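Local structure of protein Kinase A (Toxoplasma gondii, 5J3U) at residues T161-D166 with H230-V235; Y169-G174 with A225-H230; S187-K192 with P200-K205. The protein binds cyclic AMP through two cyclic nucleotide-binding domains and, as a regulatory chain of protein kinase A, probably binds and inhibits the catalytic subunit. All coordinates share one frame; numbering follows the deposited sequence. Where two conformers were deposited one is given.

Contact 1. Residues T161-D166 with H230-V235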
loop_
_atom_site.group_PDB
_atom_site.type_symbol
_atom_site.label_atom_id
_atom_site.label_comp_id
_atom_site.label_asym_id
_atom_site.label_seq_id
_atom_site.Cartn_x
_atom_site.Cartn_y
_atom_site.Cartn_z
ATOM N N THR A 161 -2.638 6.436 -0.197
ATOM C CA THR A 161 -3.073 7.789 -0.613
ATOM C C THR A 161 -1.874 8.668 -0.734
ATOM O O THR A 161 -0.980 8.603 0.113
ATOM C CB THR A 161 -4.089 8.390 0.363
ATOM O OG1 THR A 161 -5.301 7.624 0.238
ATOM C CG2 THR A 161 -4.395 9.822 0.065
ATOM N N GLU A 162 -1.845 9.495 -1.752
ATOM C CA GLU A 162 -0.786 10.514 -1.898
ATOM C C GLU A 162 -1.434 11.871 -2.281
ATOM O O GLU A 162 -2.442 11.877 -2.991
ATOM C CB GLU A 162 0.185 10.128 -3.011
ATOM C CG GLU A 162 0.968 8.857 -2.718
ATOM C CD GLU A 162 1.982 8.479 -3.807
ATOM O OE1 GLU A 162 2.132 9.219 -4.804
ATOM O OE2 GLU A 162 2.607 7.394 -3.640
ATOM N N MET A 163 -0.872 12.981 -1.788
ATOM C CA MET A 163 -1.368 14.342 -2.068
ATOM C C MET A 163 -0.341 15.037 -2.955
ATOM O O MET A 163 0.859 14.926 -2.721
ATOM C CB MET A 163 -1.554 15.126 -0.744
ATOM C CG MET A 163 -2.221 16.492 -0.887
ATOM S SD MET A 163 -3.998 16.386 -1.205
ATOM C CE MET A 163 -4.564 15.763 0.376
ATOM N N PHE A 164 -0.811 15.746 -3.978
ATOM C CA PHE A 164 0.035 16.477 -4.885
ATOM C C PHE A 164 -0.500 17.919 -4.973
ATOM O O PHE A 164 -1.664 18.132 -5.266
ATOM C CB PHE A 164 -0.014 15.852 -6.261
ATOM C CG PHE A 164 0.663 14.509 -6.335
ATOM C CD1 PHE A 164 -0.013 13.345 -6.028
ATOM C CD2 PHE A 164 2.007 14.427 -6.710
ATOM C CE1 PHE A 164 0.641 12.113 -6.120
ATOM C CE2 PHE A 164 2.646 13.210 -6.829
ATOM C CZ PHE A 164 1.958 12.047 -6.516
ATOM N N THR A 165 0.385 18.889 -4.815
ATOM C CA THR A 165 0.003 20.295 -4.959
ATOM C C THR A 165 0.027 20.733 -6.383
ATOM O O THR A 165 0.535 20.059 -7.275
ATOM C CB THR A 165 0.930 21.202 -4.084
ATOM O OG1 THR A 165 2.277 20.965 -4.462
ATOM C CG2 THR A 165 0.795 20.879 -2.629
ATOM N N ASP A 166 -0.470 21.951 -6.635
ATOM C CA ASP A 166 -0.620 22.410 -7.987
ATOM C C ASP A 166 0.692 22.360 -8.757
ATOM O O ASP A 166 1.721 22.752 -8.220
ATOM C CB ASP A 166 -1.153 23.857 -8.021
ATOM C CG ASP A 166 -1.343 24.350 -9.414
ATOM O OD1 ASP A 166 -2.227 23.812 -10.116
ATOM O OD2 ASP A 166 -0.550 25.230 -9.846
ATOM N N HIS A 230 -3.721 19.676 -10.705
ATOM C CA HIS A 230 -4.328 20.946 -11.145
ATOM C C HIS A 230 -5.087 21.496 -9.922
ATOM O O HIS A 230 -6.122 20.981 -9.590
ATOM C CB HIS A 230 -5.277 20.661 -12.296
ATOM C CG HIS A 230 -5.977 21.872 -12.815
ATOM N ND1 HIS A 230 -5.296 22.919 -13.400
ATOM C CD2 HIS A 230 -7.291 22.196 -12.868
ATOM C CE1 HIS A 230 -6.171 23.853 -13.764
ATOM N NE2 HIS A 230 -7.385 23.441 -13.449
ATOM N N GLY A 231 -4.551 22.538 -9.301
ATOM C CA GLY A 231 -5.056 23.028 -8.009
ATOM C C GLY A 231 -4.485 22.251 -6.853
ATOM O O GLY A 231 -3.636 22.718 -6.110
ATOM N N ILE A 232 -4.976 21.030 -6.717
ATOM C CA ILE A 232 -4.516 20.085 -5.757
ATOM C C ILE A 232 -5.142 18.731 -6.148
ATOM O O ILE A 232 -6.186 18.685 -6.776
ATOM C CB ILE A 232 -4.870 20.512 -4.325
ATOM C CG1 ILE A 232 -4.233 19.557 -3.316
ATOM C CG2 ILE A 232 -6.379 20.581 -4.081
ATOM C CD1 ILE A 232 -4.198 20.056 -1.888
ATOM N N CYS A 233 -4.473 17.621 -5.845
ATOM C CA CYS A 233 -4.994 16.336 -6.213
ATOM C C CYS A 233 -4.638 15.320 -5.162
ATOM O O CYS A 233 -3.458 15.158 -4.822
ATOM C CB CYS A 233 -4.410 15.901 -7.554
ATOM S SG CYS A 233 -5.259 14.489 -8.275
ATOM N N LYS A 234 -5.639 14.609 -4.677
ATOM C CA LYS A 234 -5.478 13.494 -3.714
ATOM C C LYS A 234 -5.800 12.219 -4.441
ATOM O O LYS A 234 -6.922 12.087 -4.946
ATOM C CB LYS A 234 -6.436 13.663 -2.536
ATOM C CG LYS A 234 -6.285 12.583 -1.480
ATOM C CD LYS A 234 -7.445 12.570 -0.503
ATOM C CE LYS A 234 -7.443 13.710 0.417
ATOM N NZ LYS A 234 -8.672 13.600 1.283
ATOM N N VAL A 235 -4.828 11.301 -4.545
ATOM C CA VAL A 235 -4.970 10.111 -5.328
ATOM C C VAL A 235 -4.834 8.866 -4.464
ATOM O O VAL A 235 -4.033 8.809 -3.512
ATOM C CB VAL A 235 -3.955 9.959 -6.513
ATOM C CG1 VAL A 235 -4.363 10.837 -7.665
ATOM C CG2 VAL A 235 -2.530 10.205 -6.067
HETATM O O HOH W 1 -1.762 23.054 -4.132
HETATM O O HOH W 2 -2.390 23.830 -12.671
#
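Val235, Met163 and Asp166 bury the most surface where residues 161-166 pair with residues 230-235. Val235 CG2 meets the edge of the Phe164 ring, near its plane, 3.7 Å from CE1. This lies on the face shared by Glu162, Phe164, Cys233 and Val235, where Ile170 of the next strand also packs on Phe164 and Cys233, and Tyr181 meets Val235. On the other face Met163 folds back across the strand in one of its two conformers. With CG anti to the backbone N (chi1 -173°) and bends at chi2 and chi3, its SD then lies 3.7 Å from Ile232 CD1 and its CE 3.5 Å from Lys234 CE, contacts the other conformer need not keep. The ammonium of Lys234 runs on to a salt bridge with Glu185. The two strands are antiparallel edge and inner strands of one sheet of the cyclic nucleotide-binding domain's beta-roll, a cupin-like fold. Glu162 pairs with Val235, and Phe164 with Cys233, each through two backbone hydrogen bonds. Past the last pair, Asp166 takes over: its OD1 accepts the Gly231 N-H at 2.8 Å, nearly straight (167°), on the anti side of the carboxylate. One water joins Asp166 N to Gly231 O, and a second donates to Asp166 OD1 at 2.6 Å and hydrogen-bonds with His230 ND1.

Contact 2. Residues Y169-G174 with A225-H230; sequences YIVRQG and ANVIAH. With CMP (adenosine-3',5'-cyclic-monophosphate), chain B.
This is an antiparallel strand pairing interrupted by a classic beta bulge, between edge strand 169-171 and inner strand 226-229 of the beta-roll sheet that lines one side of the cyclic AMP pocket. Ile170 and Val171 both face Val227. The carbonyl O of Val227 takes the Ile170 N-H at 2.7 Å and a weak second bond from Val171 N at 3.3 Å, while Val227 N returns a bond to Val171 O. Beyond the bulge a side chain replaces the backbone as acceptor: Asn226 OD1 receives the Gln173 N-H at 2.9 Å, almost straight at 168°, though the donor sits well above the amide plane. Asn226 CG stands anti to the carbonyl carbon, beside the backbone N (chi1 -54°), which places the amide by Tyr169 and Gln173. Asn226 ND2 is held by Thr191 OG1, so both ends of the amide are fixed. Its CG lies at the edge of the Tyr169 ring, the two planes being nearly perpendicular (85°). Ile228 lies alongside Tyr169 and covers one ring face in a CH-pi contact, CG1 being 3.7 Å from the ring centroid; CD1 follows over CE2 and CZ. The opposite face is met by Arg172 NH2, offset toward the rim. On the side of the ligand, Val171 CG2 touches Val227 CG2 at 3.8 Å, and both residues line the pocket with Ala225, whose O approaches C5' of CMP at 3.4 Å. Ile170 packs on Phe164 of strand 159-165 and, with Val171, on Tyr181 of strand 179-183, while Ile228 and Val227 also pack on strand 187-192, the next strand of the sheet.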
loop_
_atom_site.group_PDB
_atom_site.type_symbol
_atom_site.label_atom_id
_atom_site.label_comp_id
_atom_site.label_asym_id
_atom_site.label_seq_id
_atom_site.Cartn_x
_atom_site.Cartn_y
_atom_site.Cartn_z
ATOM N N TYR A 169 3.992 16.841 -10.896
ATOM C CA TYR A 169 3.764 15.764 -11.843
ATOM C C TYR A 169 3.517 14.513 -11.031
ATOM O O TYR A 169 4.347 14.132 -10.203
ATOM C CB TYR A 169 4.990 15.553 -12.776
ATOM C CG TYR A 169 5.067 16.578 -13.882
ATOM C CD1 TYR A 169 5.321 17.906 -13.581
ATOM C CD2 TYR A 169 4.847 16.226 -15.217
ATOM C CE1 TYR A 169 5.320 18.882 -14.568
ATOM C CE2 TYR A 169 4.900 17.199 -16.228
ATOM C CZ TYR A 169 5.138 18.517 -15.890
ATOM O OH TYR A 169 5.163 19.510 -16.916
ATOM N N ILE A 170 2.401 13.860 -11.285
ATOM C CA ILE A 170 2.105 12.554 -10.652
ATOM C C ILE A 170 2.804 11.439 -11.462
ATOM O O ILE A 170 3.424 10.542 -10.888
ATOM C CB ILE A 170 0.584 12.336 -10.537
ATOM C CG1 ILE A 170 -0.043 13.496 -9.752
ATOM C CG2 ILE A 170 0.234 10.972 -9.904
ATOM C CD1 ILE A 170 -1.541 13.415 -9.680
ATOM N N VAL A 171 2.680 11.490 -12.783
ATOM C CA VAL A 171 3.470 10.676 -13.686
ATOM C C VAL A 171 4.038 11.552 -14.790
ATOM O O VAL A 171 3.463 12.612 -15.139
ATOM C CB VAL A 171 2.743 9.442 -14.260
ATOM C CG1 VAL A 171 2.092 8.590 -13.136
ATOM C CG2 VAL A 171 1.769 9.811 -15.355
ATOM N N ARG A 172 5.178 11.110 -15.321
ATOM C CA ARG A 172 5.853 11.781 -16.433
ATOM C C ARG A 172 5.942 10.860 -17.660
ATOM O O ARG A 172 6.263 9.664 -17.525
ATOM C CB ARG A 172 7.258 12.211 -15.976
ATOM C CG ARG A 172 7.287 13.103 -14.725
ATOM C CD ARG A 172 8.660 13.352 -14.171
ATOM N NE ARG A 172 8.618 14.039 -12.892
ATOM C CZ ARG A 172 8.606 15.355 -12.701
ATOM N NH1 ARG A 172 8.533 15.821 -11.449
ATOM N NH2 ARG A 172 8.660 16.224 -13.742
ATOM N N GLN A 173 5.710 11.418 -18.832
ATOM C CA GLN A 173 5.713 10.674 -20.047
ATOM C C GLN A 173 7.126 10.102 -20.252
ATOM O O GLN A 173 8.119 10.803 -20.044
ATOM C CB GLN A 173 5.354 11.551 -21.227
ATOM C CG GLN A 173 5.290 10.814 -22.526
ATOM C CD GLN A 173 4.672 11.646 -23.675
ATOM O OE1 GLN A 173 4.123 12.732 -23.466
ATOM N NE2 GLN A 173 4.729 11.101 -24.855
ATOM N N GLY A 174 7.180 8.833 -20.597
ATOM C CA GLY A 174 8.429 8.123 -20.837
ATOM C C GLY A 174 9.054 7.445 -19.624
ATOM O O GLY A 174 10.023 6.740 -19.803
ATOM N N ALA A 225 1.860 9.551 -21.196
ATOM C CA ALA A 225 1.509 10.966 -20.994
ATOM C C ALA A 225 1.992 11.407 -19.623
ATOM O O ALA A 225 2.334 10.562 -18.776
ATOM C CB ALA A 225 -0.002 11.141 -21.134
ATOM N N ASN A 226 2.080 12.723 -19.432
ATOM C CA ASN A 226 2.226 13.337 -18.147
ATOM C C ASN A 226 0.852 13.417 -17.510
ATOM O O ASN A 226 -0.123 13.640 -18.237
ATOM C CB ASN A 226 2.768 14.749 -18.243
ATOM C CG ASN A 226 4.053 14.789 -19.019
ATOM O OD1 ASN A 226 5.048 14.191 -18.567
ATOM N ND2 ASN A 226 4.046 15.435 -20.206
ATOM N N VAL A 227 0.795 13.247 -16.202
ATOM C CA VAL A 227 -0.434 13.626 -15.408
ATOM C C VAL A 227 0.015 14.560 -14.315
ATOM O O VAL A 227 0.886 14.212 -13.479
ATOM C CB VAL A 227 -1.267 12.424 -14.909
ATOM C CG1 VAL A 227 -2.524 12.947 -14.174
ATOM C CG2 VAL A 227 -1.616 11.477 -16.058
ATOM N N ILE A 228 -0.552 15.782 -14.320
ATOM C CA ILE A 228 -0.099 16.838 -13.483
ATOM C C ILE A 228 -1.245 17.331 -12.548
ATOM O O ILE A 228 -2.333 17.552 -13.026
ATOM C CB ILE A 228 0.332 18.054 -14.364
ATOM C CG1 ILE A 228 1.441 17.651 -15.381
ATOM C CG2 ILE A 228 0.820 19.170 -13.467
ATOM C CD1 ILE A 228 1.566 18.620 -16.540
ATOM N N ALA A 229 -0.962 17.509 -11.277
ATOM C CA ALA A 229 -2.019 17.982 -10.339
ATOM C C ALA A 229 -2.426 19.422 -10.741
ATOM O O ALA A 229 -1.571 20.247 -11.093
ATOM C CB ALA A 229 -1.517 17.969 -8.935
ATOM N N HIS A 230 -3.721 19.676 -10.705
ATOM C CA HIS A 230 -4.328 20.946 -11.145
ATOM C C HIS A 230 -5.087 21.496 -9.922
ATOM O O HIS A 230 -6.122 20.981 -9.590
ATOM C CB HIS A 230 -5.277 20.661 -12.296
ATOM C CG HIS A 230 -5.977 21.872 -12.815
ATOM N ND1 HIS A 230 -5.296 22.919 -13.400
ATOM C CD2 HIS A 230 -7.291 22.196 -12.868
ATOM C CE1 HIS A 230 -6.171 23.853 -13.764
ATOM N NE2 HIS A 230 -7.385 23.441 -13.449
HETATM P P CMP B . -0.066 5.604 -18.511
HETATM O O1P CMP B . 0.232 4.529 -17.546
HETATM O O2P CMP B . 0.547 5.504 -19.912
HETATM O "O5'" CMP B . 0.388 6.985 -17.843
HETATM C "C5'" CMP B . -0.049 8.198 -18.487
HETATM C "C4'" CMP B . -1.577 8.134 -18.411
HETATM O "O4'" CMP B . -2.273 9.228 -19.028
HETATM C "C3'" CMP B . -2.092 6.966 -19.231
HETATM O "O3'" CMP B . -1.681 5.745 -18.602
HETATM C "C2'" CMP B . -3.575 7.226 -19.297
HETATM O "O2'" CMP B . -4.243 6.837 -18.063
HETATM C "C1'" CMP B . -3.571 8.751 -19.297
HETATM N N9 CMP B . -3.971 9.303 -20.556
HETATM C C8 CMP B . -4.860 10.315 -20.657
HETATM N N7 CMP B . -5.018 10.679 -21.987
HETATM C C5 CMP B . -4.181 9.916 -22.721
HETATM C C6 CMP B . -3.846 9.758 -24.168
HETATM N N6 CMP B . -4.430 10.537 -25.129
HETATM N N1 CMP B . -2.939 8.813 -24.458
HETATM C C2 CMP B . -2.288 8.023 -23.559
HETATM N N3 CMP B . -2.570 8.118 -22.219
HETATM C C4 CMP B . -3.495 8.999 -21.773
#

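Contact 3. Residues S187-K192 with P200-K205. With CMP (adenosine-3',5'-cyclic-monophosphate), chain B.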
loop_
_atom_site.group_PDB
_atom_site.type_symbol
_atom_site.label_atom_id
_atom_site.label_comp_id
_atom_site.label_asym_id
_atom_site.label_seq_id
_atom_site.Cartn_x
_atom_site.Cartn_y
_atom_site.Cartn_z
ATOM N N SER A 187 -8.105 17.547 -8.731
ATOM C CA SER A 187 -8.125 17.587 -10.159
ATOM C C SER A 187 -6.721 17.400 -10.716
ATOM O O SER A 187 -5.736 17.694 -10.047
ATOM C CB SER A 187 -8.692 18.952 -10.612
ATOM O OG SER A 187 -8.882 19.027 -12.012
ATOM N N ALA A 188 -6.659 16.968 -11.948
ATOM C CA ALA A 188 -5.368 16.781 -12.678
ATOM C C ALA A 188 -5.611 16.930 -14.117
ATOM O O ALA A 188 -6.764 16.889 -14.584
ATOM C CB ALA A 188 -4.749 15.411 -12.385
ATOM N N VAL A 189 -4.518 17.135 -14.867
ATOM C CA VAL A 189 -4.546 17.177 -16.296
ATOM C C VAL A 189 -3.490 16.216 -16.887
ATOM O O VAL A 189 -2.418 16.073 -16.330
ATOM C CB VAL A 189 -4.309 18.606 -16.857
ATOM C CG1 VAL A 189 -5.474 19.499 -16.363
ATOM C CG2 VAL A 189 -2.977 19.165 -16.388
ATOM N N ALA A 190 -3.866 15.556 -17.955
ATOM C CA ALA A 190 -2.938 14.746 -18.752
ATOM C C ALA A 190 -2.464 15.610 -19.908
ATOM O O ALA A 190 -3.301 16.190 -20.644
ATOM C CB ALA A 190 -3.636 13.533 -19.287
ATOM N N THR A 191 -1.155 15.616 -20.112
ATOM C CA THR A 191 -0.568 16.282 -21.301
ATOM C C THR A 191 0.305 15.254 -21.968
ATOM O O THR A 191 0.952 14.426 -21.286
ATOM C CB THR A 191 0.218 17.546 -20.915
ATOM O OG1 THR A 191 1.446 17.235 -20.243
ATOM C CG2 THR A 191 -0.570 18.425 -19.996
ATOM N N LYS A 192 0.383 15.323 -23.293
ATOM C CA LYS A 192 1.061 14.343 -24.069
ATOM C C LYS A 192 1.803 14.984 -25.225
ATOM O O LYS A 192 1.174 15.728 -25.990
ATOM C CB LYS A 192 0.041 13.361 -24.624
ATOM C CG LYS A 192 0.596 12.226 -25.479
ATOM C CD LYS A 192 -0.475 11.157 -25.738
ATOM C CE LYS A 192 0.107 9.946 -26.442
ATOM N NZ LYS A 192 -0.925 9.273 -27.257
ATOM N N PRO A 200 4.403 18.837 -25.168
ATOM C CA PRO A 200 3.145 18.156 -24.816
ATOM C C PRO A 200 1.943 19.089 -24.910
ATOM O O PRO A 200 2.091 20.284 -24.669
ATOM C CB PRO A 200 3.366 17.708 -23.383
ATOM C CG PRO A 200 4.517 18.444 -22.904
ATOM C CD PRO A 200 5.329 18.959 -24.043
ATOM N N ILE A 201 0.792 18.541 -25.243
ATOM C CA ILE A 201 -0.445 19.300 -25.271
ATOM C C ILE A 201 -1.445 18.659 -24.326
ATOM O O ILE A 201 -1.385 17.438 -24.096
ATOM C CB ILE A 201 -1.014 19.392 -26.685
ATOM C CG1 ILE A 201 -1.359 18.044 -27.244
ATOM C CG2 ILE A 201 0.007 20.105 -27.590
ATOM C CD1 ILE A 201 -2.286 18.102 -28.443
ATOM N N GLU A 202 -2.330 19.464 -23.774
ATOM C CA GLU A 202 -3.331 18.928 -22.860
ATOM C C GLU A 202 -4.248 18.022 -23.630
ATOM O O GLU A 202 -4.714 18.395 -24.682
ATOM C CB GLU A 202 -4.108 20.022 -22.154
ATOM C CG GLU A 202 -5.185 19.423 -21.258
ATOM C CD GLU A 202 -6.052 20.480 -20.614
ATOM O OE1 GLU A 202 -5.495 21.497 -20.128
ATOM O OE2 GLU A 202 -7.288 20.261 -20.627
ATOM N N VAL A 203 -4.507 16.830 -23.095
ATOM C CA VAL A 203 -5.330 15.812 -23.718
ATOM C C VAL A 203 -6.485 15.289 -22.839
ATOM O O VAL A 203 -7.365 14.573 -23.343
ATOM C CB VAL A 203 -4.510 14.618 -24.241
ATOM C CG1 VAL A 203 -3.569 15.093 -25.338
ATOM C CG2 VAL A 203 -3.685 13.938 -23.164
ATOM N N LYS A 204 -6.496 15.635 -21.560
ATOM C CA LYS A 204 -7.628 15.182 -20.695
ATOM C C LYS A 204 -7.578 15.945 -19.419
ATOM O O LYS A 204 -6.508 16.331 -18.964
ATOM C CB LYS A 204 -7.545 13.682 -20.413
ATOM C CG LYS A 204 -8.793 13.129 -19.752
ATOM C CD LYS A 204 -8.854 11.655 -20.020
ATOM C CE LYS A 204 -10.010 11.009 -19.301
ATOM N NZ LYS A 204 -11.249 11.129 -20.106
ATOM N N LYS A 205 -8.756 16.171 -18.799
ATOM C CA LYS A 205 -8.854 16.814 -17.513
ATOM C C LYS A 205 -9.489 15.780 -16.595
ATOM O O LYS A 205 -10.408 15.104 -17.033
ATOM C CB LYS A 205 -9.793 18.033 -17.584
ATOM C CG LYS A 205 -9.460 19.057 -18.662
ATOM C CD LYS A 205 -10.569 20.129 -18.802
ATOM C CE LYS A 205 -10.170 21.286 -19.727
ATOM N NZ LYS A 205 -9.052 22.117 -19.172
HETATM P P CMP B . -0.066 5.604 -18.511
HETATM O O1P CMP B . 0.232 4.529 -17.546
HETATM O O2P CMP B . 0.547 5.504 -19.912
HETATM O "O5'" CMP B . 0.388 6.985 -17.843
HETATM C "C5'" CMP B . -0.049 8.198 -18.487
HETATM C "C4'" CMP B . -1.577 8.134 -18.411
HETATM O "O4'" CMP B . -2.273 9.228 -19.028
HETATM C "C3'" CMP B . -2.092 6.966 -19.231
HETATM O "O3'" CMP B . -1.681 5.745 -18.602
HETATM C "C2'" CMP B . -3.575 7.226 -19.297
HETATM O "O2'" CMP B . -4.243 6.837 -18.063
HETATM C "C1'" CMP B . -3.571 8.751 -19.297
HETATM N N9 CMP B . -3.971 9.303 -20.556
HETATM C C8 CMP B . -4.860 10.315 -20.657
HETATM N N7 CMP B . -5.018 10.679 -21.987
HETATM C C5 CMP B . -4.181 9.916 -22.721
HETATM C C6 CMP B . -3.846 9.758 -24.168
HETATM N N6 CMP B . -4.430 10.537 -25.129
HETATM N N1 CMP B . -2.939 8.813 -24.458
HETATM C C2 CMP B . -2.288 8.023 -23.559
HETATM N N3 CMP B . -2.570 8.118 -22.219
HETATM C C4 CMP B . -3.495 8.999 -21.773
#
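Backbone hydrogen bonds join Ala190 and Lys192 to residues 201-204. Lys192 and Ile201 exchange two, both 2.9 Å between N and O. Ala190 O is shared: Val203 N gives a nearly straight bond of 2.8 Å (176°), and Lys204 N a weak one. Val203 and Lys204 thus both face Ala190 in a classic beta bulge, while Ala190 N donates to Lys204 O. The strands form a beta hairpin at the edge of the beta-roll, and Val203, in the bulge, lies beside the nucleotide. Among apolar contacts, with CG1 anti to the carbonyl carbon (chi1 -63°), Val203 has CG2 between the backbone N and the carbonyl carbon, 3.9 Å from Ala190 CB. These two carbons border the adenine: Ala190 CB is 3.7 Å from C8 of CMP, and Val203 CG2 is 3.7 Å from N7. Farther along, Thr191 OG1 touches Pro200 CB at 3.7 Å. The side chain of Lys192 extends beyond CG and places NZ 3.5 Å from N1 of CMP, a weak hydrogen bond. Lys205 NZ forms a salt bridge with Glu202 OE2 (2.9 Å), its hydrogen bond using the syn lone pair.

The three contacts nest along the chain, contact 3 inside the loop of contact 2 and contact 2 inside that of contact 1, all within the second cyclic nucleotide-binding domain. Contacts 2 and 3 share one sheet, their centres about 8 Å apart; Ile228 N and Val189 O, 2.8 Å apart, probably hydrogen-bond between its inner strands. Contact 1 belongs to the facing sheet, its centre about 12 Å from contact 2 and 15 Å from contact 3. The chain turns a corner at His230 and Gly231, where Ser187 probably hydrogen-bonds to both flanks, O to His230 N (2.9 Å) and N to Ile232 O (3.0 Å). Contacts 2 and 3 touch CMP at its sugar and adenine respectively; the Val235 side chain is about 11 Å away.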